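Local coordinates for protein cellulase (PDB 6XSO) that probably hydrolyses internal beta-1,4 linkages of cellulose and related plant cell-wall glucans and xylans, as a broad-specificity GH5_4 endoglucanase, at residues Asp40-Thr45 / Asp130-Trp135. Sequence-based numbering, arbitrary orientation.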
ATOM      1  N   ASP A  40     -11.440  -0.617  -0.693  1.00 22.00           N
ATOM      2  CA  ASP A  40     -11.129  -0.188   0.670  1.00 21.61           C
ATOM      3  C   ASP A  40     -12.243   0.626   1.320  1.00 23.58           C
ATOM      4  O   ASP A  40     -12.192   0.853   2.536  1.00 22.30           O
ATOM      5  CB  ASP A  40      -9.823   0.627   0.682  1.00 21.09           C
ATOM      6  CG  ASP A  40      -9.732   1.680  -0.466  1.00 23.83           C
ATOM      7  OD1 ASP A  40     -10.127   1.396  -1.618  1.00 22.23           O
ATOM      8  OD2 ASP A  40      -9.223   2.801  -0.195  1.00 21.40           O
ATOM      9  N   ALA A  41     -13.243   1.059   0.565  1.00 22.64           N
ATOM     10  CA  ALA A  41     -14.314   1.846   1.154  1.00 22.66           C
ATOM     11  C   ALA A  41     -15.057   1.034   2.209  1.00 26.30           C
ATOM     12  O   ALA A  41     -15.203  -0.186   2.102  1.00 25.33           O
ATOM     13  CB  ALA A  41     -15.306   2.288   0.079  1.00 25.88           C
ATOM     14  N   ASN A  42     -15.540   1.728   3.233  1.00 25.19           N
ATOM     15  CA  ASN A  42     -16.239   1.068   4.329  1.00 25.60           C
ATOM     16  C   ASN A  42     -17.082   2.095   5.066  1.00 25.41           C
ATOM     17  O   ASN A  42     -16.772   3.292   5.058  1.00 28.64           O
ATOM     18  CB  ASN A  42     -15.245   0.373   5.279  1.00 26.63           C
ATOM     19  CG  ASN A  42     -14.410   1.352   6.085  1.00 25.72           C
ATOM     20  OD1 ASN A  42     -14.685   1.569   7.272  1.00 27.69           O
ATOM     21  ND2 ASN A  42     -13.392   1.935   5.460  1.00 24.22           N
ATOM     22  N   ASP A  43     -18.134   1.611   5.713  1.00 26.10           N
ATOM     23  CA  ASP A  43     -18.998   2.447   6.540  1.00 27.26           C
ATOM     24  C   ASP A  43     -19.481   1.582   7.693  1.00 28.94           C
ATOM     25  O   ASP A  43     -20.338   0.716   7.504  1.00 31.99           O
ATOM     26  CB  ASP A  43     -20.167   2.971   5.721  1.00 32.25           C
ATOM     27  CG  ASP A  43     -21.079   3.884   6.508  1.00 38.05           C
ATOM     28  OD1 ASP A  43     -20.987   3.905   7.756  1.00 35.37           O
ATOM     29  OD2 ASP A  43     -21.902   4.574   5.867  1.00 42.72           O
ATOM     30  N   ALA A  44     -18.918   1.796   8.886  1.00 33.26           N
ATOM     31  CA  ALA A  44     -19.219   0.912  10.005  1.00 34.09           C
ATOM     32  C   ALA A  44     -20.682   0.963  10.426  1.00 36.40           C
ATOM     33  O   ALA A  44     -21.136   0.065  11.154  1.00 39.22           O
ATOM     34  CB  ALA A  44     -18.328   1.261  11.198  1.00 38.01           C
ATOM     35  N   THR A  45     -21.433   1.985  10.000  1.00 34.88           N
ATOM     36  CA  THR A  45     -22.840   2.097  10.368  1.00 35.47           C
ATOM     37  C   THR A  45     -23.743   1.268   9.473  1.00 35.06           C
ATOM     38  O   THR A  45     -24.954   1.223   9.714  1.00 40.71           O
ATOM     39  CB  THR A  45     -23.322   3.553  10.305  1.00 38.72           C
ATOM     40  OG1 THR A  45     -23.441   3.977   8.937  1.00 37.42           O
ATOM     41  CG2 THR A  45     -22.373   4.464  11.059  1.00 43.79           C
ATOM     42  N   ASP A 130     -15.514   8.281  15.188  1.00 42.39           N
ATOM     43  CA  ASP A 130     -16.966   8.127  15.318  1.00 45.61           C
ATOM     44  C   ASP A 130     -17.286   6.643  15.416  1.00 41.27           C
ATOM     45  O   ASP A 130     -16.760   5.980  16.327  1.00 44.34           O
ATOM     46  CB  ASP A 130     -17.635   8.903  14.184  1.00 47.48           C
ATOM     47  CG  ASP A 130     -17.352  10.386  14.253  1.00 48.97           C
ATOM     48  OD1 ASP A 130     -17.299  10.927  15.378  1.00 52.66           O
ATOM     49  OD2 ASP A 130     -17.173  11.003  13.182  1.00 56.29           O
ATOM     50  N   ALA A 131     -18.119   6.084  14.540  1.00 44.56           N
ATOM     51  CA  ALA A 131     -18.497   4.681  14.622  1.00 49.85           C
ATOM     52  C   ALA A 131     -17.397   3.737  14.163  1.00 48.51           C
ATOM     53  O   ALA A 131     -17.493   2.529  14.411  1.00 47.18           O
ATOM     54  CB  ALA A 131     -19.752   4.433  13.779  1.00 47.76           C
ATOM     55  N   PHE A 132     -16.352   4.251  13.527  1.00 39.94           N
ATOM     56  CA  PHE A 132     -15.271   3.420  13.017  1.00 38.78           C
ATOM     57  C   PHE A 132     -14.213   3.226  14.096  1.00 40.78           C
ATOM     58  O   PHE A 132     -13.693   4.204  14.651  1.00 34.56           O
ATOM     59  CB  PHE A 132     -14.647   4.070  11.787  1.00 32.74           C
ATOM     60  CG  PHE A 132     -13.415   3.377  11.300  1.00 33.61           C
ATOM     61  CD1 PHE A 132     -12.162   3.871  11.612  1.00 32.95           C
ATOM     62  CD2 PHE A 132     -13.508   2.222  10.539  1.00 37.62           C
ATOM     63  CE1 PHE A 132     -11.027   3.226  11.174  1.00 31.23           C
ATOM     64  CE2 PHE A 132     -12.373   1.576  10.089  1.00 30.89           C
ATOM     65  CZ  PHE A 132     -11.127   2.081  10.405  1.00 31.32           C
ATOM     66  N   LYS A 133     -13.916   1.967  14.413  1.00 37.33           N
ATOM     67  CA  LYS A 133     -12.801   1.619  15.291  1.00 36.33           C
ATOM     68  C   LYS A 133     -12.035   0.496  14.604  1.00 30.74           C
ATOM     69  O   LYS A 133     -12.569  -0.605  14.435  1.00 35.95           O
ATOM     70  CB  LYS A 133     -13.252   1.174  16.683  1.00 38.14           C
ATOM     71  CG  LYS A 133     -12.102   1.334  17.684  1.00 45.99           C
ATOM     72  CD  LYS A 133     -12.378   0.796  19.084  1.00 46.59           C
ATOM     73  CE  LYS A 133     -11.398   1.421  20.074  1.00 68.57           C
ATOM     74  NZ  LYS A 133     -11.261   0.665  21.350  1.00 71.97           N
ATOM     75  N   SER A 134     -10.799   0.765  14.195  1.00 26.07           N
ATOM     76  CA  SER A 134     -10.036  -0.240  13.468  1.00 22.67           C
ATOM     77  C   SER A 134      -9.722  -1.418  14.384  1.00 24.23           C
ATOM     78  O   SER A 134      -9.460  -1.245  15.579  1.00 25.96           O
ATOM     79  CB  SER A 134      -8.733   0.363  12.955  1.00 24.33           C
ATOM     80  OG  SER A 134      -7.978   0.902  14.021  1.00 24.10           O
ATOM     81  N   TRP A 135      -9.746  -2.627  13.821  1.00 24.28           N
ATOM     82  CA  TRP A 135      -9.540  -3.816  14.637  1.00 23.75           C
ATOM     83  C   TRP A 135      -8.086  -4.262  14.708  1.00 23.03           C
ATOM     84  O   TRP A 135      -7.722  -4.959  15.665  1.00 24.61           O
ATOM     85  CB  TRP A 135     -10.457  -4.970  14.214  1.00 26.77           C
ATOM     86  CG  TRP A 135     -10.226  -5.601  12.886  1.00 25.04           C
ATOM     87  CD1 TRP A 135     -10.689  -5.167  11.684  1.00 23.98           C
ATOM     88  CD2 TRP A 135      -9.515  -6.821  12.622  1.00 23.20           C
ATOM     89  NE1 TRP A 135     -10.291  -6.020  10.676  1.00 25.09           N
ATOM     90  CE2 TRP A 135      -9.590  -7.056  11.239  1.00 22.99           C
ATOM     91  CE3 TRP A 135      -8.823  -7.736  13.424  1.00 26.76           C
ATOM     92  CZ2 TRP A 135      -8.991  -8.161  10.637  1.00 24.85           C
ATOM     93  CZ3 TRP A 135      -8.231  -8.831  12.823  1.00 25.73           C
ATOM     94  CH2 TRP A 135      -8.328  -9.037  11.443  1.00 28.13           C
TER
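Phe132 holds its CG anti to the backbone N, chi1 172°, and Asn42 holds its CG between its own backbone N and carbonyl carbon, chi1 70°. With these torsions the two side chains meet, crossing at about a right angle. Asn42 OD1 lies 3.5 Å from Phe132 CD2, with CE2 almost as near. The amide and ring planes are 49° apart, and the oxygen approaches the ring obliquely. The same oxygen is hydrogen-bonded to the hydroxyl of Tyr86. On the other branch, Asn42 ND2 gives a weak hydrogen bond to Asp40 O, 3.3 Å long. The bond to Tyr86 and this weak one help set the turn of the amide.

Further along, small methyl groups carry the contact. Ala44 CB lies over the carbonyl of Ala131, 3.6 Å from its O, and 4.3 Å from Ala131 CB. The methyl CG2 of Thr45 packs on Ala131 CB at 3.8 Å. Thr45 OG1 and the Thr45 backbone N both bond to Asp43 OD1, at 2.7 Å and 3.0 Å. Both donors come from the same face of the carboxylate, above its plane. The N bond closes an Asx turn.

This is a surface contact between two loops at the C-terminal end of the TIM barrel of family 5 glycosyl hydrolases, the end that carries the active site in this fold. Asn42 is its buried end, and Thr45 and Ala131 are exposed. Segment 40-45 belongs to the loop between strand 31-34 and helix 51-55. Segment 130-135 belongs to the loop between strand 116-119 and helix 140-161, against which Trp135 packs. The contact therefore joins the loops after the first and third barrel strands, with strand 78-81 between those strands.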